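Trichomaglin (Trichosanthes lepiniana, PDB 1SGL) probably cleaves RNA, as an S-like ribonuclease of the ribonuclease T2 family. Local coordinates at residues 14-20 with 204-208; 26-31 with 80-84; 37-41 with 132-137; 165-170 with 192-198. One frame throughout, in Å; residues are numbered along the deposited sequence.

Contact 1 (14-20 with 204-208); sequences WAGTSCR and LPEIP. With SO4 (sulfate ion), chain E.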
loop_
_atom_site.group_PDB
_atom_site.type_symbol
_atom_site.label_atom_id
_atom_site.label_comp_id
_atom_site.label_asym_id
_atom_site.label_seq_id
_atom_site.Cartn_x
_atom_site.Cartn_y
_atom_site.Cartn_z
ATOM N N TRP A 14 -2.798 -6.472 -1.568
ATOM C CA TRP A 14 -3.776 -7.128 -2.422
ATOM C C TRP A 14 -4.989 -7.481 -1.563
ATOM O O TRP A 14 -4.907 -8.324 -0.663
ATOM C CB TRP A 14 -3.193 -8.402 -3.050
ATOM C CG TRP A 14 -4.169 -9.091 -3.961
ATOM C CD1 TRP A 14 -4.765 -10.304 -3.764
ATOM C CD2 TRP A 14 -4.711 -8.574 -5.187
ATOM N NE1 TRP A 14 -5.651 -10.575 -4.789
ATOM C CE2 TRP A 14 -5.636 -9.530 -5.673
ATOM C CE3 TRP A 14 -4.503 -7.399 -5.920
ATOM C CZ2 TRP A 14 -6.351 -9.345 -6.856
ATOM C CZ3 TRP A 14 -5.217 -7.213 -7.102
ATOM C CH2 TRP A 14 -6.129 -8.184 -7.555
ATOM N N ALA A 15 -6.114 -6.842 -1.851
ATOM C CA ALA A 15 -7.335 -7.061 -1.077
ATOM C C ALA A 15 -7.747 -8.527 -0.931
ATOM O O ALA A 15 -8.155 -8.950 0.143
ATOM C CB ALA A 15 -8.474 -6.254 -1.677
ATOM N N GLY A 16 -7.627 -9.302 -2.006
ATOM C CA GLY A 16 -8.019 -10.699 -1.943
ATOM C C GLY A 16 -7.297 -11.497 -0.874
ATOM O O GLY A 16 -7.887 -12.356 -0.212
ATOM N N THR A 17 -6.015 -11.214 -0.693
ATOM C CA THR A 17 -5.219 -11.934 0.289
ATOM C C THR A 17 -5.428 -11.426 1.716
ATOM O O THR A 17 -5.386 -12.205 2.673
ATOM C CB THR A 17 -3.723 -11.866 -0.086
ATOM O OG1 THR A 17 -3.543 -12.468 -1.374
ATOM C CG2 THR A 17 -2.862 -12.593 0.942
ATOM N N SER A 18 -5.653 -10.126 1.863
ATOM C CA SER A 18 -5.879 -9.545 3.182
ATOM C C SER A 18 -7.254 -9.953 3.717
ATOM O O SER A 18 -7.513 -9.883 4.916
ATOM C CB SER A 18 -5.813 -8.016 3.115
ATOM O OG SER A 18 -4.513 -7.556 2.798
ATOM N N CYS A 19 -8.132 -10.374 2.816
ATOM C CA CYS A 19 -9.486 -10.757 3.185
ATOM C C CYS A 19 -9.769 -12.250 3.171
ATOM O O CYS A 19 -10.885 -12.658 3.471
ATOM C CB CYS A 19 -10.477 -10.083 2.240
ATOM S SG CYS A 19 -10.412 -8.268 2.268
ATOM N N ARG A 20 -8.780 -13.069 2.831
ATOM C CA ARG A 20 -9.020 -14.506 2.748
ATOM C C ARG A 20 -9.250 -15.212 4.079
ATOM O O ARG A 20 -9.657 -16.375 4.106
ATOM C CB ARG A 20 -7.887 -15.203 1.994
ATOM C CG ARG A 20 -6.653 -15.501 2.814
ATOM C CD ARG A 20 -5.905 -16.655 2.164
ATOM N NE ARG A 20 -4.647 -16.969 2.833
ATOM C CZ ARG A 20 -3.884 -18.012 2.521
ATOM N NH1 ARG A 20 -4.255 -18.841 1.555
ATOM N NH2 ARG A 20 -2.747 -18.223 3.169
ATOM N N LEU A 204 -3.785 -14.373 -7.451
ATOM C CA LEU A 204 -4.391 -13.102 -7.088
ATOM C C LEU A 204 -5.842 -13.445 -6.790
ATOM O O LEU A 204 -6.721 -13.248 -7.623
ATOM C CB LEU A 204 -4.312 -12.123 -8.265
ATOM C CG LEU A 204 -2.918 -11.599 -8.641
ATOM C CD1 LEU A 204 -2.954 -10.930 -10.011
ATOM C CD2 LEU A 204 -2.450 -10.613 -7.592
ATOM N N PRO A 205 -6.108 -13.983 -5.593
ATOM C CA PRO A 205 -7.475 -14.355 -5.217
ATOM C C PRO A 205 -8.433 -13.177 -5.080
ATOM O O PRO A 205 -8.022 -12.045 -4.796
ATOM C CB PRO A 205 -7.276 -15.096 -3.897
ATOM C CG PRO A 205 -6.093 -14.391 -3.298
ATOM C CD PRO A 205 -5.165 -14.236 -4.486
ATOM N N GLU A 206 -9.717 -13.450 -5.295
ATOM C CA GLU A 206 -10.730 -12.413 -5.169
ATOM C C GLU A 206 -11.104 -12.327 -3.696
ATOM O O GLU A 206 -10.811 -13.238 -2.916
ATOM C CB GLU A 206 -11.979 -12.780 -5.968
ATOM C CG GLU A 206 -11.723 -13.220 -7.396
ATOM C CD GLU A 206 -12.976 -13.778 -8.048
ATOM O OE1 GLU A 206 -13.869 -12.983 -8.408
ATOM O OE2 GLU A 206 -13.078 -15.015 -8.183
ATOM N N ILE A 207 -11.741 -11.228 -3.315
ATOM C CA ILE A 207 -12.178 -11.065 -1.939
ATOM C C ILE A 207 -13.253 -12.120 -1.702
ATOM O O ILE A 207 -14.159 -12.277 -2.514
ATOM C CB ILE A 207 -12.774 -9.671 -1.705
ATOM C CG1 ILE A 207 -11.668 -8.617 -1.787
ATOM C CG2 ILE A 207 -13.471 -9.622 -0.355
ATOM C CD1 ILE A 207 -12.177 -7.187 -1.791
ATOM N N PRO A 208 -13.148 -12.876 -0.602
ATOM C CA PRO A 208 -14.142 -13.912 -0.304
ATOM C C PRO A 208 -15.535 -13.317 -0.104
ATOM O O PRO A 208 -15.680 -12.264 0.518
ATOM C CB PRO A 208 -13.605 -14.543 0.980
ATOM C CG PRO A 208 -12.116 -14.337 0.872
ATOM C CD PRO A 208 -12.039 -12.916 0.368
HETATM S S SO4 E . 0.509 -18.068 5.655
HETATM O O1 SO4 E . 0.644 -17.670 7.072
HETATM O O2 SO4 E . 0.534 -19.539 5.550
HETATM O O3 SO4 E . 1.633 -17.505 4.877
HETATM O O4 SO4 E . -0.774 -17.559 5.132
#
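Trp-14 and Leu-204 meet at about a right angle. Methyl CD2 of Leu-204 sits over one face of the indole, 3.9 Å from the centroid of the six-membered ring and 14° off its normal, a CH-pi contact. The indole reaches this place because CG of Trp-14 is trans to the main-chain nitrogen (chi1 -179°). The same torsion brings the pyrrole edge to Pro-205. NE1 of Trp-14 donates to O of Pro-205 at 2.8 Å, with a bent N-H...O angle of 143°. The nitrogen lies in the carbonyl plane, on a lone pair, while the oxygen is tilted from the ring plane. That oxygen has a second partner: CA of Gly-16 approaches it at 3.2 Å in a C-H...O contact. With no side chain on Gly-16, the two backbones come close together here. The Pro-205 ring lies slantwise to Thr-17, with CG 3.7 Å from OG1 of Thr-17; that hydroxyl is hydrogen-bonded to O of Val-176. Further along, CD1 of Ile-207 touches CB of Ala-15 at 3.8 Å. CD of Pro-208 rests 3.7 Å from CB of Cys-19. Arg-20 turns its guanidinium away from 204-208. Its NH2 meets O4 of a sulfate edge-on at 2.9 Å and also forms a salt bridge with Glu-173. The contact lays the loop after strand 201-203 against helix 15-18, at the end of strand 7-14. Trp-14 also packs edge-to-face on Phe-40 of strand 40-47, and strand 176-184 touches Thr-17 and Leu-204.

Contact 2 (26-31 with 80-84); sequences CPYNGC and PTYRC. With SO4 (sulfate ion), chain C.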
loop_
_atom_site.group_PDB
_atom_site.type_symbol
_atom_site.label_atom_id
_atom_site.label_comp_id
_atom_site.label_asym_id
_atom_site.label_seq_id
_atom_site.Cartn_x
_atom_site.Cartn_y
_atom_site.Cartn_z
ATOM N N CYS A 26 -16.650 -4.549 9.800
ATOM C CA CYS A 26 -16.600 -3.453 10.747
ATOM C C CYS A 26 -16.324 -2.190 9.960
ATOM O O CYS A 26 -16.005 -2.250 8.774
ATOM C CB CYS A 26 -15.482 -3.687 11.756
ATOM S SG CYS A 26 -13.887 -4.036 10.957
ATOM N N PRO A 27 -16.444 -1.025 10.608
ATOM C CA PRO A 27 -16.199 0.250 9.930
ATOM C C PRO A 27 -14.815 0.346 9.282
ATOM O O PRO A 27 -13.830 -0.132 9.836
ATOM C CB PRO A 27 -16.379 1.272 11.050
ATOM C CG PRO A 27 -17.424 0.605 11.941
ATOM C CD PRO A 27 -16.926 -0.810 11.989
ATOM N N TYR A 28 -14.766 0.968 8.106
ATOM C CA TYR A 28 -13.530 1.191 7.353
ATOM C C TYR A 28 -12.893 -0.062 6.766
ATOM O O TYR A 28 -11.837 0.020 6.146
ATOM C CB TYR A 28 -12.489 1.910 8.231
ATOM C CG TYR A 28 -12.980 3.195 8.868
ATOM C CD1 TYR A 28 -13.225 3.266 10.241
ATOM C CD2 TYR A 28 -13.225 4.328 8.094
ATOM C CE1 TYR A 28 -13.702 4.430 10.826
ATOM C CE2 TYR A 28 -13.704 5.499 8.668
ATOM C CZ TYR A 28 -13.941 5.544 10.034
ATOM O OH TYR A 28 -14.421 6.699 10.603
ATOM N N ASN A 29 -13.530 -1.212 6.955
ATOM C CA ASN A 29 -12.982 -2.468 6.457
ATOM C C ASN A 29 -13.088 -2.596 4.944
ATOM O O ASN A 29 -14.158 -2.405 4.373
ATOM C CB ASN A 29 -13.690 -3.659 7.105
ATOM C CG ASN A 29 -12.898 -4.942 6.970
ATOM O OD1 ASN A 29 -12.040 -5.240 7.799
ATOM N ND2 ASN A 29 -13.166 -5.700 5.915
ATOM N N GLY A 30 -11.973 -2.942 4.307
ATOM C CA GLY A 30 -11.947 -3.085 2.862
ATOM C C GLY A 30 -12.492 -4.395 2.313
ATOM O O GLY A 30 -12.579 -4.559 1.102
ATOM N N CYS A 31 -12.855 -5.328 3.186
ATOM C CA CYS A 31 -13.394 -6.613 2.740
ATOM C C CYS A 31 -14.920 -6.601 2.617
ATOM O O CYS A 31 -15.519 -7.596 2.215
ATOM C CB CYS A 31 -13.003 -7.726 3.714
ATOM S SG CYS A 31 -11.228 -7.838 4.077
ATOM N N PRO A 80 -8.506 1.585 2.563
ATOM C CA PRO A 80 -9.255 0.959 3.655
ATOM C C PRO A 80 -8.345 0.175 4.584
ATOM O O PRO A 80 -7.164 -0.003 4.300
ATOM C CB PRO A 80 -10.217 0.042 2.919
ATOM C CG PRO A 80 -9.346 -0.460 1.793
ATOM C CD PRO A 80 -8.673 0.821 1.310
ATOM N N THR A 81 -8.897 -0.287 5.701
ATOM C CA THR A 81 -8.124 -1.084 6.637
ATOM C C THR A 81 -8.609 -2.520 6.468
ATOM O O THR A 81 -9.689 -2.749 5.935
ATOM C CB THR A 81 -8.331 -0.621 8.103
ATOM O OG1 THR A 81 -7.481 -1.392 8.966
ATOM C CG2 THR A 81 -9.774 -0.824 8.538
ATOM N N TYR A 82 -7.809 -3.486 6.895
ATOM C CA TYR A 82 -8.195 -4.882 6.757
ATOM C C TYR A 82 -8.290 -5.577 8.108
ATOM O O TYR A 82 -8.325 -6.804 8.186
ATOM C CB TYR A 82 -7.215 -5.608 5.818
ATOM C CG TYR A 82 -7.349 -5.156 4.373
ATOM C CD1 TYR A 82 -8.503 -5.435 3.642
ATOM C CD2 TYR A 82 -6.355 -4.396 3.760
ATOM C CE1 TYR A 82 -8.665 -4.966 2.339
ATOM C CE2 TYR A 82 -6.507 -3.921 2.457
ATOM C CZ TYR A 82 -7.664 -4.208 1.756
ATOM O OH TYR A 82 -7.828 -3.729 0.477
ATOM N N ARG A 83 -8.345 -4.769 9.164
ATOM C CA ARG A 83 -8.464 -5.247 10.541
ATOM C C ARG A 83 -9.677 -4.549 11.140
ATOM O O ARG A 83 -10.100 -3.502 10.655
ATOM C CB ARG A 83 -7.239 -4.854 11.369
ATOM C CG ARG A 83 -5.914 -5.163 10.721
ATOM C CD ARG A 83 -4.752 -4.690 11.578
ATOM N NE ARG A 83 -3.514 -4.618 10.807
ATOM C CZ ARG A 83 -2.338 -4.234 11.300
ATOM N NH1 ARG A 83 -2.230 -3.888 12.578
ATOM N NH2 ARG A 83 -1.272 -4.172 10.509
ATOM N N CYS A 84 -10.231 -5.118 12.201
ATOM C CA CYS A 84 -11.382 -4.507 12.843
ATOM C C CYS A 84 -10.998 -3.815 14.132
ATOM O O CYS A 84 -11.852 -3.272 14.827
ATOM C CB CYS A 84 -12.462 -5.548 13.112
ATOM S SG CYS A 84 -13.413 -5.899 11.613
HETATM S S SO4 C . -4.248 -3.455 7.552
HETATM O O1 SO4 C . -3.207 -3.885 6.600
HETATM O O2 SO4 C . -5.083 -4.615 7.909
HETATM O O3 SO4 C . -5.095 -2.419 6.933
HETATM O O4 SO4 C . -3.607 -2.910 8.760
HETATM O O HOH W 1 -11.768 -1.359 10.884
HETATM O O HOH W 2 -10.383 -3.464 -0.820
#
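Pro-80 lays its ring against Gly-30, with CB of Pro-80 3.6 Å from CA of Gly-30. Thr-81 comes next and carries the backbone pairing. Its N donates to O of Tyr-28 at 3.0 Å in a nearly straight bond (170°). Its O accepts from N of Gly-30 at 2.8 Å. These bonds make a single beta bridge centred on Asn-29 and Thr-81. The methyl CG2 of Thr-81 also meets CB of Tyr-28. The bridge follows directly on a type II beta turn, Cys-26 to Asn-29, in which Tyr-28 takes a positive phi. Two irregular loops of the ribonuclease T2 fold are joined in this way at the surface. Tyr-82 starts away from the other loop, but its ring end comes back. The Tyr-82 ring turns its edge to Cys-31, CD1 of Tyr-82 lying 3.7 Å from SG of Cys-31, a sulfur-aromatic contact in the ring plane. Its hydroxyl is hydrogen-bonded to Thr-41 and, through a water, linked to O of Gly-30. N of Tyr-82 donates to O3 of a sulfate at 2.9 Å. Arg-83 sends its extended chain beside the same ion, NE lying 2.7 Å from sulfate O4, while NH1 forms a salt bridge with Glu-87. A second water donates to both O of Arg-83 and O of Pro-27. Cys-84 closes the segment with a disulfide to Cys-26, SG to SG 2.0 Å and chi3 -91°.

Contact 3 (37-41 with 132-137); sequences PTQFT and VDKALE
Asp-133 and Phe-40 are joined by the one hydrogen bond between the two segments. N of Phe-40 donates to OD1 of Asp-133 at 2.8 Å, almost straight at 168°. OD1 receives it on the syn lone pair, the side of the other carboxylate oxygen. The first torsion of Asp-133 puts CG opposite its own carbonyl carbon (chi1 -67°), which carries the carboxylate from helix 132-139 to the start of strand 40-47. That strand probably carries one of the active-site motifs, as in other T2 ribonucleases. The Gln-39 chain, extended beyond CG, crosses Asp-133 at a slant. Its amide plane is stacked on the acid plane, the two only 10° apart, and CB of Gln-39 is 3.3 Å from OD1 of Asp-133. Glu-137 bends at chi2, bringing OE2 within 3.7 Å of NE2 of Gln-39, a loose polar approach. Phe-40 fills the apolar side. CE1 of Phe-40 meets CD1 of Leu-136 edge-on at 3.8 Å, and CD1 of Phe-40 lies 4.0 Å from CG2 of Val-132. Leu-12 and Leu-179 from neighbouring strands also touch the Phe-40 side chain. The acid is buried, and OD2 of Asp-133 stands 3.0 Å from O of Phe-40, one acceptor facing another. That opposition would tend to raise its affinity for a proton, while the Phe-40 N-H and its place in the first turn of the helix would favour the charged form.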
loop_
_atom_site.group_PDB
_atom_site.type_symbol
_atom_site.label_atom_id
_atom_site.label_comp_id
_atom_site.label_asym_id
_atom_site.label_seq_id
_atom_site.Cartn_x
_atom_site.Cartn_y
_atom_site.Cartn_z
ATOM N N PRO A 37 -14.641 -4.901 -7.807
ATOM C CA PRO A 37 -13.530 -5.801 -8.124
ATOM C C PRO A 37 -12.411 -5.753 -7.088
ATOM O O PRO A 37 -12.191 -4.738 -6.431
ATOM C CB PRO A 37 -13.076 -5.317 -9.497
ATOM C CG PRO A 37 -13.361 -3.846 -9.435
ATOM C CD PRO A 37 -14.737 -3.819 -8.801
ATOM N N THR A 38 -11.716 -6.874 -6.946
ATOM C CA THR A 38 -10.613 -6.989 -6.011
ATOM C C THR A 38 -9.437 -6.233 -6.611
ATOM O O THR A 38 -9.143 -6.377 -7.794
ATOM C CB THR A 38 -10.246 -8.470 -5.804
ATOM O OG1 THR A 38 -11.367 -9.145 -5.226
ATOM C CG2 THR A 38 -9.050 -8.613 -4.888
ATOM N N GLN A 39 -8.770 -5.425 -5.797
ATOM C CA GLN A 39 -7.648 -4.641 -6.288
ATOM C C GLN A 39 -6.573 -4.396 -5.245
ATOM O O GLN A 39 -6.721 -4.765 -4.076
ATOM C CB GLN A 39 -8.135 -3.277 -6.761
ATOM C CG GLN A 39 -9.183 -3.301 -7.847
ATOM C CD GLN A 39 -9.430 -1.916 -8.403
ATOM O OE1 GLN A 39 -9.692 -0.973 -7.649
ATOM N NE2 GLN A 39 -9.336 -1.779 -9.723
ATOM N N PHE A 40 -5.488 -3.770 -5.691
ATOM C CA PHE A 40 -4.406 -3.387 -4.797
ATOM C C PHE A 40 -4.864 -2.069 -4.179
ATOM O O PHE A 40 -5.332 -1.186 -4.894
ATOM C CB PHE A 40 -3.101 -3.118 -5.556
ATOM C CG PHE A 40 -2.263 -4.341 -5.791
ATOM C CD1 PHE A 40 -2.169 -4.904 -7.061
ATOM C CD2 PHE A 40 -1.578 -4.938 -4.742
ATOM C CE1 PHE A 40 -1.397 -6.055 -7.278
ATOM C CE2 PHE A 40 -0.809 -6.087 -4.946
ATOM C CZ PHE A 40 -0.716 -6.643 -6.212
ATOM N N THR A 41 -4.748 -1.947 -2.863
ATOM C CA THR A 41 -5.112 -0.710 -2.169
ATOM C C THR A 41 -3.877 -0.218 -1.411
ATOM O O THR A 41 -2.905 -0.956 -1.223
ATOM C CB THR A 41 -6.280 -0.920 -1.165
ATOM O OG1 THR A 41 -5.907 -1.898 -0.184
ATOM C CG2 THR A 41 -7.543 -1.384 -1.907
ATOM N N VAL A 132 -1.085 0.756 -10.541
ATOM C CA VAL A 132 -0.788 -0.625 -10.855
ATOM C C VAL A 132 -2.039 -1.418 -11.230
ATOM O O VAL A 132 -1.965 -2.308 -12.070
ATOM C CB VAL A 132 -0.057 -1.327 -9.686
ATOM C CG1 VAL A 132 1.221 -0.559 -9.346
ATOM C CG2 VAL A 132 -0.969 -1.415 -8.472
ATOM N N ASP A 133 -3.185 -1.097 -10.629
ATOM C CA ASP A 133 -4.404 -1.833 -10.951
ATOM C C ASP A 133 -4.736 -1.706 -12.441
ATOM O O ASP A 133 -5.069 -2.698 -13.101
ATOM C CB ASP A 133 -5.580 -1.340 -10.104
ATOM C CG ASP A 133 -5.404 -1.656 -8.624
ATOM O OD1 ASP A 133 -5.187 -2.837 -8.283
ATOM O OD2 ASP A 133 -5.482 -0.718 -7.804
ATOM N N LYS A 134 -4.622 -0.488 -12.964
ATOM C CA LYS A 134 -4.898 -0.222 -14.372
ATOM C C LYS A 134 -3.901 -0.961 -15.278
ATOM O O LYS A 134 -4.273 -1.490 -16.325
ATOM C CB LYS A 134 -4.834 1.281 -14.640
ATOM C CG LYS A 134 -5.373 1.688 -16.001
ATOM C CD LYS A 134 -6.886 1.500 -16.081
ATOM C CE LYS A 134 -7.470 2.186 -17.319
ATOM N NZ LYS A 134 -8.969 2.286 -17.264
ATOM N N ALA A 135 -2.637 -0.997 -14.871
ATOM C CA ALA A 135 -1.615 -1.689 -15.643
ATOM C C ALA A 135 -1.949 -3.175 -15.758
ATOM O O ALA A 135 -1.951 -3.734 -16.859
ATOM C CB ALA A 135 -0.262 -1.516 -14.990
ATOM N N LEU A 136 -2.241 -3.811 -14.629
ATOM C CA LEU A 136 -2.560 -5.234 -14.633
ATOM C C LEU A 136 -3.804 -5.542 -15.445
ATOM O O LEU A 136 -3.819 -6.491 -16.220
ATOM C CB LEU A 136 -2.745 -5.757 -13.209
ATOM C CG LEU A 136 -1.527 -5.728 -12.284
ATOM C CD1 LEU A 136 -1.881 -6.482 -11.001
ATOM C CD2 LEU A 136 -0.316 -6.368 -12.960
ATOM N N GLU A 137 -4.850 -4.743 -15.262
ATOM C CA GLU A 137 -6.084 -4.947 -16.003
ATOM C C GLU A 137 -5.823 -4.858 -17.509
ATOM O O GLU A 137 -6.358 -5.651 -18.282
ATOM C CB GLU A 137 -7.131 -3.907 -15.592
ATOM C CG GLU A 137 -8.218 -4.429 -14.660
ATOM C CD GLU A 137 -7.707 -4.835 -13.280
ATOM O OE1 GLU A 137 -6.963 -5.844 -13.171
ATOM O OE2 GLU A 137 -8.060 -4.136 -12.297
#

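Contact 4 (165-170 with 192-198); sequences RPKLRC and CVQVGSC. With SO4 (sulfate ion), chain D.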
loop_
_atom_site.group_PDB
_atom_site.type_symbol
_atom_site.label_atom_id
_atom_site.label_comp_id
_atom_site.label_asym_id
_atom_site.label_seq_id
_atom_site.Cartn_x
_atom_site.Cartn_y
_atom_site.Cartn_z
ATOM N N ARG A 165 11.047 -1.064 -11.646
ATOM C CA ARG A 165 10.815 -2.372 -11.058
ATOM C C ARG A 165 10.197 -2.344 -9.652
ATOM O O ARG A 165 10.731 -1.715 -8.745
ATOM C CB ARG A 165 12.136 -3.145 -11.005
ATOM C CG ARG A 165 12.034 -4.499 -10.309
ATOM C CD ARG A 165 13.339 -5.285 -10.427
ATOM N NE ARG A 165 14.407 -4.638 -9.678
ATOM C CZ ARG A 165 15.590 -4.311 -10.188
ATOM N NH1 ARG A 165 15.865 -4.575 -11.460
ATOM N NH2 ARG A 165 16.489 -3.702 -9.428
ATOM N N PRO A 166 9.070 -3.046 -9.452
ATOM C CA PRO A 166 8.431 -3.069 -8.129
ATOM C C PRO A 166 9.001 -4.214 -7.292
ATOM O O PRO A 166 9.778 -5.023 -7.779
ATOM C CB PRO A 166 6.976 -3.336 -8.464
ATOM C CG PRO A 166 7.115 -4.355 -9.565
ATOM C CD PRO A 166 8.243 -3.769 -10.437
ATOM N N LYS A 167 8.576 -4.279 -6.041
ATOM C CA LYS A 167 8.986 -5.320 -5.118
ATOM C C LYS A 167 7.718 -6.111 -4.755
ATOM O O LYS A 167 6.756 -5.548 -4.245
ATOM C CB LYS A 167 9.609 -4.672 -3.875
ATOM C CG LYS A 167 10.003 -5.641 -2.780
ATOM C CD LYS A 167 11.042 -5.031 -1.838
ATOM C CE LYS A 167 10.581 -3.706 -1.249
ATOM N NZ LYS A 167 11.550 -3.160 -0.249
ATOM N N LEU A 168 7.704 -7.408 -5.050
ATOM C CA LEU A 168 6.546 -8.246 -4.745
ATOM C C LEU A 168 6.824 -9.136 -3.547
ATOM O O LEU A 168 7.942 -9.629 -3.372
ATOM C CB LEU A 168 6.182 -9.133 -5.933
ATOM C CG LEU A 168 5.220 -8.632 -7.013
ATOM C CD1 LEU A 168 3.811 -8.554 -6.441
ATOM C CD2 LEU A 168 5.681 -7.289 -7.546
ATOM N N ARG A 169 5.801 -9.337 -2.725
ATOM C CA ARG A 169 5.912 -10.176 -1.546
ATOM C C ARG A 169 4.693 -11.103 -1.502
ATOM O O ARG A 169 3.555 -10.646 -1.601
ATOM C CB ARG A 169 5.973 -9.302 -0.299
ATOM C CG ARG A 169 6.509 -10.026 0.923
ATOM C CD ARG A 169 7.505 -9.136 1.671
ATOM N NE ARG A 169 8.228 -9.868 2.704
ATOM C CZ ARG A 169 9.220 -9.357 3.426
ATOM N NH1 ARG A 169 9.612 -8.103 3.230
ATOM N NH2 ARG A 169 9.825 -10.106 4.341
ATOM N N CYS A 170 4.949 -12.403 -1.378
ATOM C CA CYS A 170 3.907 -13.431 -1.341
ATOM C C CYS A 170 3.907 -14.160 -0.002
ATOM O O CYS A 170 4.897 -14.122 0.721
ATOM C CB CYS A 170 4.154 -14.481 -2.435
ATOM S SG CYS A 170 3.840 -13.917 -4.135
ATOM N N CYS A 192 13.077 -0.807 -7.304
ATOM C CA CYS A 192 13.187 -1.186 -5.905
ATOM C C CYS A 192 14.262 -2.276 -5.843
ATOM O O CYS A 192 14.549 -2.938 -6.848
ATOM C CB CYS A 192 11.885 -1.788 -5.391
ATOM S SG CYS A 192 10.463 -0.702 -5.056
ATOM N N VAL A 193 14.845 -2.470 -4.667
ATOM C CA VAL A 193 15.863 -3.504 -4.494
ATOM C C VAL A 193 15.227 -4.874 -4.723
ATOM O O VAL A 193 14.118 -5.135 -4.258
ATOM C CB VAL A 193 16.472 -3.457 -3.074
ATOM C CG1 VAL A 193 17.333 -4.689 -2.831
ATOM C CG2 VAL A 193 17.309 -2.193 -2.910
ATOM N N GLN A 194 15.934 -5.740 -5.443
ATOM C CA GLN A 194 15.449 -7.088 -5.740
ATOM C C GLN A 194 15.240 -7.895 -4.461
ATOM O O GLN A 194 16.014 -7.774 -3.513
ATOM C CB GLN A 194 16.453 -7.827 -6.627
ATOM C CG GLN A 194 15.893 -9.096 -7.250
ATOM C CD GLN A 194 15.054 -8.809 -8.485
ATOM O OE1 GLN A 194 14.263 -9.649 -8.929
ATOM N NE2 GLN A 194 15.233 -7.623 -9.055
ATOM N N VAL A 195 14.197 -8.718 -4.439
ATOM C CA VAL A 195 13.906 -9.550 -3.275
ATOM C C VAL A 195 13.383 -10.926 -3.697
ATOM O O VAL A 195 12.765 -11.073 -4.750
ATOM C CB VAL A 195 12.844 -8.897 -2.363
ATOM C CG1 VAL A 195 11.488 -8.876 -3.071
ATOM C CG2 VAL A 195 12.742 -9.660 -1.057
ATOM N N GLY A 196 13.638 -11.932 -2.869
ATOM C CA GLY A 196 13.167 -13.270 -3.172
ATOM C C GLY A 196 12.027 -13.620 -2.239
ATOM O O GLY A 196 12.235 -13.804 -1.039
ATOM N N SER A 197 10.813 -13.695 -2.770
ATOM C CA SER A 197 9.664 -14.021 -1.936
ATOM C C SER A 197 8.649 -14.887 -2.652
ATOM O O SER A 197 8.237 -15.931 -2.151
ATOM C CB SER A 197 8.970 -12.742 -1.456
ATOM O OG SER A 197 7.726 -13.041 -0.837
ATOM N N CYS A 198 8.249 -14.443 -3.831
ATOM C CA CYS A 198 7.253 -15.151 -4.605
ATOM C C CYS A 198 7.804 -16.267 -5.476
ATOM O O CYS A 198 8.897 -16.157 -6.021
ATOM C CB CYS A 198 6.507 -14.164 -5.491
ATOM S SG CYS A 198 5.537 -12.914 -4.602
HETATM S S SO4 D . 8.633 -4.032 1.896
HETATM O O1 SO4 D . 8.290 -4.705 3.165
HETATM O O2 SO4 D . 7.608 -3.014 1.579
HETATM O O3 SO4 D . 8.679 -5.045 0.823
HETATM O O4 SO4 D . 9.949 -3.375 2.025
HETATM O O HOH W 3 8.841 -11.973 -4.934
#
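A loop tied by disulfides borders the outer strand 167-170 of the main antiparallel sheet, with Cys-192 beside Arg-165 and Cys-198 beside Cys-170. The two segments run the same way. At the first end, N of Cys-192 donates to O of Arg-165 at 2.9 Å. The Arg-165 chain bends at chi3 (67°), turning the guanidinium back so that NE and NH2 both reach O of Cys-192 by weak bonds of 3.3 Å each. This oxygen lies at the guanidinium edge, in its plane. NE2 of Gln-194 stands over one face of the same group, toward its rim, with the amide steeply turned against it. In the middle, Lys-167 and Val-195 cross at about a right angle, CG of Lys-167 touching CG1 of Val-195 at 3.6 Å. NZ of Lys-167 goes on to O4 of a sulfate at 2.8 Å; the ion is also hydrogen-bonded by Ser-180 and Arg-46. A water bridges the backbones next, donating to O of Leu-168 and accepting from N of Cys-198. OG of Ser-197 then takes the N-H of Cys-170 at 2.9 Å, nearly straight at 168°. The disulfide SG of Cys-170 to SG of Cys-198, 2.0 Å, closes the far end with chi3 96°. Cys-192 is itself bonded to Cys-182 in strand 176-184. Helix 151-162 packs on Pro-166 and Cys-198. A sheet backed by helices, with cystines securing its loops, is the alpha+beta arrangement of ribonuclease T2 enzymes.

In the fold
Contact 1 joins directly to contacts 2 and 3. The Cys-19 to Cys-31 disulfide links it to contact 2, their centres about 13 Å apart. To contact 3, about 12 Å away between centres, it is tied by probable hydrogen bonds from N of Ile-207 to OG1 of Thr-38 and from N of Ala-15 to O of Gln-39. Contacts 2 and 3 meet through the hydroxyls of Tyr-82 and Thr-41, 2.7 Å between OH and OG1. Contact 4 touches none of the others; its nearest atoms are about 5 Å from contact 3, which reaches the same sheet. Contacts 2 and 4, centres about 26 Å apart, lie on opposite sides of the chain's centre. Contacts 1, 2 and 4 each hold a sulfate, probably from the crystallisation liquor.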